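Local coordinates for protein glutathione transferase (Phanerochaete chrysosporium, PDB 4F0C) that binds oxidized glutathione disulfide and, as a fungal glutathione transferase of the Ure2p type, probably uses glutathione in transfer or thiol-disulfide chemistry, at residues Gly4-Leu9 and Glu83-Glu88; Arg26-Ser31 and His89-Ser94; Arg158-Leu161 and Lys165-Ile168; Asp192-Lys195 and Val200-Trp203. All coordinates share one frame; numbering follows the deposited sequence. Where two conformers were deposited one is given.

Contact 1 of 4, residues Gly4-Leu9 and Glu83-Glu88. With SO4 (sulfate ion), chain D.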
# COMPACT_ATOMS: atom_id res chain seq x y z
N GLY A 4 18.49 28.10 -0.17
CA GLY A 4 17.68 26.99 0.31
C GLY A 4 17.14 26.15 -0.83
O GLY A 4 16.55 26.66 -1.79
N LYS A 5 17.31 24.83 -0.70
CA LYS A 5 16.88 23.90 -1.73
C LYS A 5 15.37 23.76 -1.68
O LYS A 5 14.75 24.13 -0.68
CB LYS A 5 17.58 22.57 -1.53
CG LYS A 5 19.11 22.67 -1.65
CD LYS A 5 19.77 21.26 -1.64
CE LYS A 5 21.28 21.32 -1.98
NZ LYS A 5 21.75 19.90 -2.21
N GLN A 6 14.79 23.24 -2.75
CA GLN A 6 13.35 23.17 -2.80
C GLN A 6 12.74 22.24 -1.76
O GLN A 6 11.76 22.59 -1.13
CB GLN A 6 12.83 22.75 -4.18
CG GLN A 6 11.27 22.65 -4.19
CD GLN A 6 10.69 22.69 -5.60
OE1 GLN A 6 11.43 22.61 -6.58
NE2 GLN A 6 9.36 22.81 -5.69
N PHE A 7 13.30 21.05 -1.62
CA PHE A 7 12.70 20.00 -0.80
C PHE A 7 13.62 19.62 0.34
O PHE A 7 14.85 19.65 0.20
CB PHE A 7 12.44 18.73 -1.64
CG PHE A 7 11.50 18.97 -2.81
CD1 PHE A 7 10.12 19.09 -2.60
CD2 PHE A 7 12.01 19.08 -4.10
CE1 PHE A 7 9.24 19.28 -3.70
CE2 PHE A 7 11.18 19.28 -5.19
CZ PHE A 7 9.77 19.39 -5.00
N THR A 8 13.01 19.25 1.46
CA THR A 8 13.70 18.44 2.47
C THR A 8 13.12 17.05 2.36
O THR A 8 11.89 16.85 2.48
CB THR A 8 13.49 18.95 3.91
OG1 THR A 8 14.04 20.25 4.04
CG2 THR A 8 14.17 18.03 4.93
N LEU A 9 14.00 16.08 2.12
CA LEU A 9 13.60 14.68 2.12
C LEU A 9 14.10 14.04 3.42
O LEU A 9 15.30 13.96 3.65
CB LEU A 9 14.20 13.92 0.92
CG LEU A 9 13.98 12.39 0.89
CD1 LEU A 9 12.49 12.00 0.89
CD2 LEU A 9 14.72 11.74 -0.32
N GLU A 83 2.78 15.09 -10.17
CA GLU A 83 1.65 15.97 -10.45
C GLU A 83 2.09 17.43 -10.56
O GLU A 83 1.68 18.17 -11.48
CB GLU A 83 0.55 15.79 -9.38
CG GLU A 83 -0.27 14.53 -9.62
CD GLU A 83 -1.23 14.67 -10.80
OE1 GLU A 83 -1.68 13.65 -11.35
OE2 GLU A 83 -1.55 15.82 -11.17
N LYS A 84 2.96 17.86 -9.66
CA LYS A 84 3.30 19.28 -9.61
C LYS A 84 4.53 19.68 -10.40
O LYS A 84 4.66 20.83 -10.79
CB LYS A 84 3.43 19.76 -8.15
CG LYS A 84 2.08 20.00 -7.49
CD LYS A 84 2.17 20.74 -6.14
CE LYS A 84 2.87 22.09 -6.19
NZ LYS A 84 2.10 23.21 -6.81
N TYR A 85 5.44 18.73 -10.63
CA TYR A 85 6.77 19.06 -11.16
C TYR A 85 7.24 18.14 -12.30
O TYR A 85 8.44 18.09 -12.62
CB TYR A 85 7.81 19.07 -10.03
CG TYR A 85 7.44 20.02 -8.90
CD1 TYR A 85 7.46 21.41 -9.11
CD2 TYR A 85 7.02 19.53 -7.66
CE1 TYR A 85 7.11 22.28 -8.09
CE2 TYR A 85 6.68 20.40 -6.63
CZ TYR A 85 6.70 21.78 -6.86
OH TYR A 85 6.37 22.69 -5.85
N ASP A 86 6.29 17.48 -12.95
CA ASP A 86 6.60 16.72 -14.17
C ASP A 86 5.63 17.12 -15.30
O ASP A 86 4.85 16.28 -15.79
CB ASP A 86 6.55 15.20 -13.87
CG ASP A 86 7.00 14.34 -15.07
OD1 ASP A 86 7.78 14.85 -15.92
OD2 ASP A 86 6.62 13.15 -15.11
N PRO A 87 5.64 18.41 -15.69
CA PRO A 87 4.61 18.89 -16.63
C PRO A 87 4.77 18.28 -18.04
O PRO A 87 3.81 18.27 -18.83
CB PRO A 87 4.84 20.41 -16.68
CG PRO A 87 6.31 20.56 -16.34
CD PRO A 87 6.54 19.51 -15.27
N GLU A 88 5.96 17.79 -18.36
CA GLU A 88 6.15 17.12 -19.65
C GLU A 88 5.93 15.61 -19.57
O GLU A 88 6.15 14.90 -20.57
CB GLU A 88 7.54 17.43 -20.20
CG GLU A 88 7.68 18.94 -20.57
CD GLU A 88 8.96 19.27 -21.28
OE1 GLU A 88 10.05 19.27 -20.65
OE2 GLU A 88 8.86 19.59 -22.48
S SO4 D . 22.38 18.02 1.28
O1 SO4 D . 21.51 16.87 1.53
O2 SO4 D . 22.96 18.40 2.55
O3 SO4 D . 23.44 17.63 0.35
O4 SO4 D . 21.68 19.17 0.71

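Contact 2 of 4, residues Arg26-Ser31 and His89-Ser94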
# COMPACT_ATOMS: atom_id res chain seq x y z
N ARG A 26 16.24 13.02 -8.36
CA ARG A 26 17.43 13.07 -9.23
C ARG A 26 17.04 13.01 -10.71
O ARG A 26 17.62 13.73 -11.51
CB ARG A 26 18.42 11.96 -8.90
CG ARG A 26 19.07 12.11 -7.53
CD ARG A 26 20.13 11.02 -7.22
NE ARG A 26 20.36 11.06 -5.77
CZ ARG A 26 21.21 11.87 -5.16
NH1 ARG A 26 22.03 12.66 -5.86
NH2 ARG A 26 21.27 11.87 -3.83
N GLU A 27 16.10 12.13 -11.06
CA GLU A 27 15.63 12.00 -12.45
C GLU A 27 15.10 13.34 -12.98
O GLU A 27 15.33 13.69 -14.14
CB GLU A 27 14.50 10.95 -12.57
CG GLU A 27 14.96 9.49 -12.44
CD GLU A 27 15.61 8.93 -13.71
OE1 GLU A 27 16.05 9.69 -14.59
OE2 GLU A 27 15.66 7.69 -13.85
N LEU A 28 14.38 14.06 -12.14
CA LEU A 28 13.78 15.34 -12.54
C LEU A 28 14.71 16.53 -12.37
O LEU A 28 14.36 17.65 -12.75
CB LEU A 28 12.45 15.59 -11.79
CG LEU A 28 11.27 14.80 -12.34
CD1 LEU A 28 10.07 14.74 -11.34
CD2 LEU A 28 10.83 15.37 -13.70
N GLY A 29 15.88 16.32 -11.78
CA GLY A 29 16.84 17.40 -11.61
C GLY A 29 16.41 18.42 -10.55
O GLY A 29 16.83 19.57 -10.59
N LEU A 30 15.57 17.99 -9.61
CA LEU A 30 15.03 18.89 -8.58
C LEU A 30 16.00 19.04 -7.40
O LEU A 30 16.75 18.12 -7.08
CB LEU A 30 13.69 18.33 -8.08
CG LEU A 30 12.56 18.40 -9.13
CD1 LEU A 30 11.33 17.50 -8.78
CD2 LEU A 30 12.12 19.86 -9.33
N SER A 31 15.98 20.20 -6.73
CA SER A 31 16.94 20.43 -5.65
C SER A 31 16.40 19.96 -4.29
O SER A 31 15.24 20.19 -3.95
CB SER A 31 17.35 21.91 -5.59
OG SER A 31 16.24 22.71 -5.24
N HIS A 89 5.51 15.14 -18.41
CA HIS A 89 5.21 13.70 -18.20
C HIS A 89 6.41 12.83 -18.61
O HIS A 89 6.27 11.82 -19.33
CB HIS A 89 3.93 13.30 -18.95
CG HIS A 89 2.74 14.15 -18.59
ND1 HIS A 89 2.27 15.16 -19.41
CD2 HIS A 89 1.96 14.18 -17.49
CE1 HIS A 89 1.23 15.74 -18.85
NE2 HIS A 89 1.02 15.17 -17.68
N LYS A 90 7.60 13.24 -18.17
CA LYS A 90 8.80 12.44 -18.39
C LYS A 90 8.78 11.14 -17.59
O LYS A 90 9.43 10.16 -17.97
CB LYS A 90 10.04 13.26 -18.02
CG LYS A 90 10.30 14.46 -18.96
CD LYS A 90 11.40 15.35 -18.38
CE LYS A 90 11.83 16.43 -19.34
NZ LYS A 90 12.99 17.18 -18.76
N PHE A 91 8.04 11.12 -16.47
CA PHE A 91 8.00 9.95 -15.58
C PHE A 91 6.60 9.70 -15.10
O PHE A 91 6.40 9.17 -14.00
CB PHE A 91 8.94 10.18 -14.37
CG PHE A 91 10.36 10.45 -14.79
CD1 PHE A 91 11.16 9.42 -15.25
CD2 PHE A 91 10.85 11.75 -14.82
CE1 PHE A 91 12.46 9.66 -15.69
CE2 PHE A 91 12.15 11.99 -15.26
CZ PHE A 91 12.94 10.95 -15.70
N SER A 92 5.61 10.10 -15.91
CA SER A 92 4.20 10.01 -15.49
C SER A 92 3.33 10.12 -16.74
O SER A 92 3.86 10.12 -17.88
CB SER A 92 3.87 11.13 -14.46
OG SER A 92 4.07 12.42 -15.06
N VAL A 93 2.02 10.20 -16.56
CA VAL A 93 1.08 10.08 -17.68
C VAL A 93 0.02 11.17 -17.65
O VAL A 93 -0.22 11.78 -16.60
CB VAL A 93 0.40 8.67 -17.72
CG1 VAL A 93 1.42 7.60 -18.10
CG2 VAL A 93 -0.25 8.31 -16.37
N SER A 94 -0.63 11.41 -18.79
CA SER A 94 -1.59 12.52 -18.86
C SER A 94 -3.08 12.10 -18.82
O SER A 94 -3.89 12.78 -18.19
CB SER A 94 -1.31 13.40 -20.08
OG SER A 94 -1.33 12.61 -21.24
O HOH W 1 14.14 15.52 -16.19
O HOH W 2 13.02 18.01 -15.91

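Contact 3 of 4, residues Arg158-Leu161 and Lys165-Ile168. With SO4 (sulfate ion), chain C.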
# COMPACT_ATOMS: atom_id res chain seq x y z
N ARG A 158 5.34 -6.52 -21.99
CA ARG A 158 5.33 -5.06 -22.06
C ARG A 158 6.69 -4.56 -21.58
O ARG A 158 7.30 -5.21 -20.74
CB ARG A 158 4.21 -4.42 -21.19
CG ARG A 158 4.36 -4.66 -19.69
CD ARG A 158 3.14 -4.08 -18.90
NE ARG A 158 1.92 -4.91 -19.08
CZ ARG A 158 0.82 -4.77 -18.34
NH1 ARG A 158 0.78 -3.83 -17.39
NH2 ARG A 158 -0.24 -5.57 -18.53
N GLN A 159 7.14 -3.44 -22.14
CA GLN A 159 8.46 -2.92 -21.80
C GLN A 159 8.47 -2.30 -20.40
O GLN A 159 9.44 -2.44 -19.65
CB GLN A 159 8.90 -1.86 -22.83
CG GLN A 159 10.31 -1.37 -22.56
CD GLN A 159 10.85 -0.51 -23.65
OE1 GLN A 159 10.13 -0.10 -24.58
NE2 GLN A 159 12.14 -0.20 -23.56
N TRP A 160 7.39 -1.60 -20.08
CA TRP A 160 7.23 -0.83 -18.83
C TRP A 160 5.82 -1.11 -18.32
O TRP A 160 4.95 -1.52 -19.09
CB TRP A 160 7.34 0.68 -19.12
CG TRP A 160 8.63 1.11 -19.75
CD1 TRP A 160 8.82 1.59 -21.01
CD2 TRP A 160 9.92 1.11 -19.13
NE1 TRP A 160 10.16 1.89 -21.22
CE2 TRP A 160 10.85 1.60 -20.08
CE3 TRP A 160 10.38 0.74 -17.86
CZ2 TRP A 160 12.21 1.71 -19.81
CZ3 TRP A 160 11.75 0.85 -17.60
CH2 TRP A 160 12.64 1.35 -18.56
N LEU A 161 5.54 -0.84 -17.05
CA LEU A 161 4.24 -1.25 -16.49
C LEU A 161 3.04 -0.54 -17.11
O LEU A 161 2.01 -1.16 -17.32
CB LEU A 161 4.21 -1.04 -14.97
CG LEU A 161 5.15 -2.03 -14.27
CD1 LEU A 161 5.30 -1.66 -12.78
CD2 LEU A 161 4.65 -3.46 -14.41
N LYS A 165 5.77 3.42 -21.38
CA LYS A 165 6.80 4.40 -21.11
C LYS A 165 7.22 4.28 -19.65
O LYS A 165 6.45 3.88 -18.78
CB LYS A 165 6.27 5.81 -21.40
CG LYS A 165 5.06 6.18 -20.55
CD LYS A 165 4.42 7.54 -20.95
CE LYS A 165 5.21 8.72 -20.40
NZ LYS A 165 4.62 10.02 -20.80
N LEU A 166 8.47 4.64 -19.38
CA LEU A 166 8.95 4.64 -18.01
C LEU A 166 8.12 5.62 -17.17
O LEU A 166 7.94 6.77 -17.58
CB LEU A 166 10.42 5.08 -18.01
CG LEU A 166 11.00 5.45 -16.65
CD1 LEU A 166 11.13 4.20 -15.81
CD2 LEU A 166 12.38 6.14 -16.84
N THR A 167 7.62 5.18 -16.01
CA THR A 167 6.92 6.09 -15.08
C THR A 167 7.32 5.80 -13.62
O THR A 167 8.09 4.87 -13.35
CB THR A 167 5.38 5.95 -15.14
OG1 THR A 167 5.00 4.64 -14.67
CG2 THR A 167 4.87 6.16 -16.58
N ILE A 168 6.79 6.58 -12.69
CA ILE A 168 7.03 6.30 -11.28
C ILE A 168 6.48 4.92 -10.87
O ILE A 168 6.92 4.39 -9.86
CB ILE A 168 6.46 7.41 -10.36
CG1 ILE A 168 4.99 7.75 -10.74
CG2 ILE A 168 7.36 8.66 -10.49
CD1 ILE A 168 4.24 8.52 -9.59
S SO4 C . -2.76 -3.95 -16.20
O1 SO4 C . -3.21 -4.29 -14.84
O2 SO4 C . -3.80 -3.26 -16.92
O3 SO4 C . -1.66 -2.96 -16.25
O4 SO4 C . -2.34 -5.18 -16.81

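Contact 4 of 4, residues Asp192-Lys195 and Val200-Trp203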
# COMPACT_ATOMS: atom_id res chain seq x y z
N ASP A 192 18.46 -17.38 -9.04
CA ASP A 192 19.31 -16.76 -10.05
C ASP A 192 18.38 -15.78 -10.77
O ASP A 192 17.46 -16.22 -11.44
CB ASP A 192 19.88 -17.83 -11.01
CG ASP A 192 20.85 -17.24 -12.05
OD1 ASP A 192 20.52 -16.24 -12.72
OD2 ASP A 192 21.95 -17.80 -12.22
N PHE A 193 18.56 -14.48 -10.56
CA PHE A 193 17.60 -13.47 -11.01
C PHE A 193 17.35 -13.59 -12.52
O PHE A 193 16.20 -13.73 -12.96
CB PHE A 193 18.14 -12.07 -10.67
CG PHE A 193 17.15 -10.94 -10.83
CD1 PHE A 193 15.78 -11.14 -10.77
CD2 PHE A 193 17.62 -9.64 -11.03
CE1 PHE A 193 14.89 -10.06 -10.91
CE2 PHE A 193 16.77 -8.57 -11.16
CZ PHE A 193 15.40 -8.77 -11.09
N GLU A 194 18.42 -13.50 -13.31
CA GLU A 194 18.26 -13.57 -14.77
C GLU A 194 17.67 -14.88 -15.28
O GLU A 194 16.80 -14.87 -16.16
CB GLU A 194 19.57 -13.26 -15.50
CG GLU A 194 19.36 -13.25 -17.04
CD GLU A 194 20.59 -12.82 -17.80
OE1 GLU A 194 21.62 -12.53 -17.13
OE2 GLU A 194 20.54 -12.78 -19.05
N LYS A 195 18.11 -16.02 -14.75
CA LYS A 195 17.55 -17.30 -15.19
C LYS A 195 16.10 -17.48 -14.78
O LYS A 195 15.27 -17.98 -15.57
CB LYS A 195 18.39 -18.49 -14.66
CG LYS A 195 19.67 -18.70 -15.39
CD LYS A 195 20.47 -19.85 -14.81
CE LYS A 195 21.78 -20.01 -15.57
NZ LYS A 195 22.63 -21.08 -15.02
N VAL A 200 11.80 -9.68 -15.65
CA VAL A 200 12.00 -8.80 -14.49
C VAL A 200 13.46 -8.35 -14.46
O VAL A 200 13.75 -7.19 -14.15
CB VAL A 200 11.61 -9.48 -13.15
CG1 VAL A 200 11.75 -8.47 -11.99
CG2 VAL A 200 10.15 -10.02 -13.24
N HIS A 201 14.39 -9.26 -14.78
CA HIS A 201 15.80 -8.89 -14.81
C HIS A 201 16.08 -7.82 -15.87
O HIS A 201 16.85 -6.88 -15.62
CB HIS A 201 16.68 -10.12 -15.06
CG HIS A 201 18.14 -9.80 -15.27
ND1 HIS A 201 18.71 -9.72 -16.52
CD2 HIS A 201 19.14 -9.57 -14.38
CE1 HIS A 201 20.00 -9.44 -16.40
NE2 HIS A 201 20.29 -9.35 -15.11
N ARG A 202 15.49 -7.98 -17.05
CA ARG A 202 15.67 -7.00 -18.15
C ARG A 202 15.24 -5.61 -17.71
O ARG A 202 15.95 -4.62 -17.88
CB ARG A 202 14.82 -7.41 -19.35
CG ARG A 202 14.88 -6.47 -20.54
CD ARG A 202 13.61 -6.59 -21.41
NE ARG A 202 12.46 -5.92 -20.82
CZ ARG A 202 11.28 -6.51 -20.60
NH1 ARG A 202 11.09 -7.80 -20.93
NH2 ARG A 202 10.28 -5.79 -20.08
N TRP A 203 14.04 -5.55 -17.13
CA TRP A 203 13.43 -4.29 -16.71
C TRP A 203 14.19 -3.67 -15.55
O TRP A 203 14.51 -2.46 -15.56
CB TRP A 203 11.99 -4.61 -16.33
CG TRP A 203 11.11 -3.63 -15.56
CD1 TRP A 203 10.45 -2.55 -16.06
CD2 TRP A 203 10.66 -3.79 -14.21
NE1 TRP A 203 9.63 -2.00 -15.09
CE2 TRP A 203 9.73 -2.76 -13.95
CE3 TRP A 203 10.96 -4.72 -13.19
CZ2 TRP A 203 9.11 -2.61 -12.71
CZ3 TRP A 203 10.33 -4.57 -11.96
CH2 TRP A 203 9.42 -3.53 -11.73

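Contact 1 of 4, residues Gly4-Leu9 and Glu83-Glu88
Q6 and Y85 mark the closest approach of two backbones that stay well apart, Q6 CA and Y85 CA being 11.4 Å from each other. The chain 4-9 runs from a loop into a strand, 83-88 leaves the end of a helix, and flat side chains span the distance. F7 turns its edge to the face of Y85 in an offset edge-to-face pair, the planes 82° apart, with F7 CZ 3.6 Å from Y85 CE2. Phenylalanine suits this buried place because a flat apolar ring can offer its edge to Y85 and one face to Q6 CG. Q6 holds CG anti to the backbone N (chi1 179°) and extends, which carries its amide over a face of Y85, with Q6 NE2 3.1 Å from Y85 CZ. Both polar ends turn to one carboxylate: Q6 NE2 bonds D63 OD1 and Y85 OH bonds D63 OD2. K5 NZ gives a 3.0 Å hydrogen bond to O4 of a sulfate, probably from the crystallisation liquor, which T34 N also binds. F7 packs between L25 of helix 18-28, F32 of strand 32-36 and L61 of strand 60-63, and the contact ties inner strand 7-11 to the end of helix 74-85.

Contact 2 of 4, residues Arg26-Ser31 and His89-Ser94
F91 is the side chain on which this contact turns, its ring packing against E27 and L28 at the end of helix 18-28. CG anti to the carbonyl carbon and beside the backbone N (chi1 -57°) sets the ring against the helix end. E27 CB sits over one ring face in a CH-pi contact, 3.5 Å from F91 CZ, while L28 CD2 meets the edge near the ring plane, 3.8 Å from F91 CD2. The glutamate chain bends at chi2 (-79°), folding its carboxylate back beside the ring, so that E27 OE1 lies 3.5 Å from F91 CZ with the two planes inclined at 43°. A glutamate fits here because its methylene serves the aromatic face while E27 OE2 forms a salt bridge with R210. Replacing this ring with an alanine is likely to open a gap beside E27 CB and L28 CD2, leaving the glutamate's methylenes without their aromatic face. Two waters link K90 NZ to the helix end, one donating to E27 O at 3.0 Å, the other weakly to L28 O. Beyond L28, G29 takes a positive phi in a Schellman motif, with G29 N bonding R26 O at 3.1 Å. The pairing joins the first helix of the thioredoxin-like half of the GST fold to the linker that runs on into the helical half.

Contact 3 of 4, residues Arg158-Leu161 and Lys165-Ile168
W160 lays its indole face on the K165-L166 backbone, and this packing carries the contact. L166 N stands 3.4 Å above one indole face, toward the rim, and W160 CB lies 3.3 Å from K165 O. Leucine suits the spot because its CB lies over the six-membered ring, 8° off the ring normal, while L166 CD1 reaches W160 CZ3 at 3.8 Å; L207 of helix 198-209 touches both side chains. On the opposite face lies Q159 CG, so the indole is sandwiched.

Hydrogen bonds come next. D170 takes L161 N on one oxygen and T167 N on the other, spanning the two segments, while T167 OG1 caps A169 N. The T-x-x-D sequence corresponds to the N-capping box of GST helical domains.

Charge forms the third group. R158 bends at chi3 (74°), bringing its guanidinium edge to a sulfate: R158 NH1 meets O3 at 2.8 Å and R158 NH2 meets O4 at 2.7 Å, the latter nearly straight at 172°. R158 NH1 also bonds L161 O at 2.9 Å. W72 of the second subunit binds the same ion. The chemistry thus implies a loop closed by indole packing and by one shared carboxylate, while R158, held to its own loop through L161 O, meets a sulfate that probably comes from the crystallisation liquor, beside the second subunit.

Contact 4 of 4, residues Asp192-Lys195 and Val200-Trp203
H201 wedges between F193 and E194 where the short helical turn 193-196 meets helix 198-209, in the all-helical domain of the GST fold. Its imidazole edge points to the face of F193 in an offset edge-to-face pair at 84°, with H201 CD2 3.7 Å from F193 CD2. H201 CA also lies over that phenyl face. On a face of the imidazole sits E194 CB, 3.7 Å above the plane and over its centre. E194 keeps CG anti to the backbone N (chi1 -176°) and stays extended, which lays its carboxylate parallel to the imidazole, E194 OE1 being 3.6 Å from H201 CE1. Histidine suits the place, since one flat ring offers an edge to the buried phenyl and a face to the exposed glutamate. An alanine in its place is likely to leave the glutamate chain with nothing to stack on and to open a gap beside the F193 face. At the edge of the phenyl ring, V200 CG1 touches F193 CE1 at 3.7 Å. Farther out, F193 rests on V181 of helix 174-184 and V200 on L151 of helix 134-155, while E152 OE1 receives V200 N near the start of helix 198-209. The turn is capped by D192: K195 N bonds D192 OD1 at 3.2 Å, nearly straight at 170°, meeting that oxygen from above the carboxylate plane.

How the contacts relate
Contacts 1 and 2 belong to neighbouring elements, strand 7-11 and helix 18-28, and meet where D86 OD2 takes S92 OG and F91 N. Contact 1 is the most buried, with only Y85 partly open; contacts 2, 3 and 4 mix buried residues with more open ones. Contact 2 passes to contact 3 through H89 O with K165 NZ and F91 O with I168 N, linking to the helical domain. Contacts 3 and 4 lie within the C-terminal domain, with W160 against W203. Aromatic pairs mark contacts 1 and 4, 32 Å apart between centres; CH-pi packing recurs in contacts 2, 3 and 4, joined by water in contact 2 and by indole over backbone in contact 3.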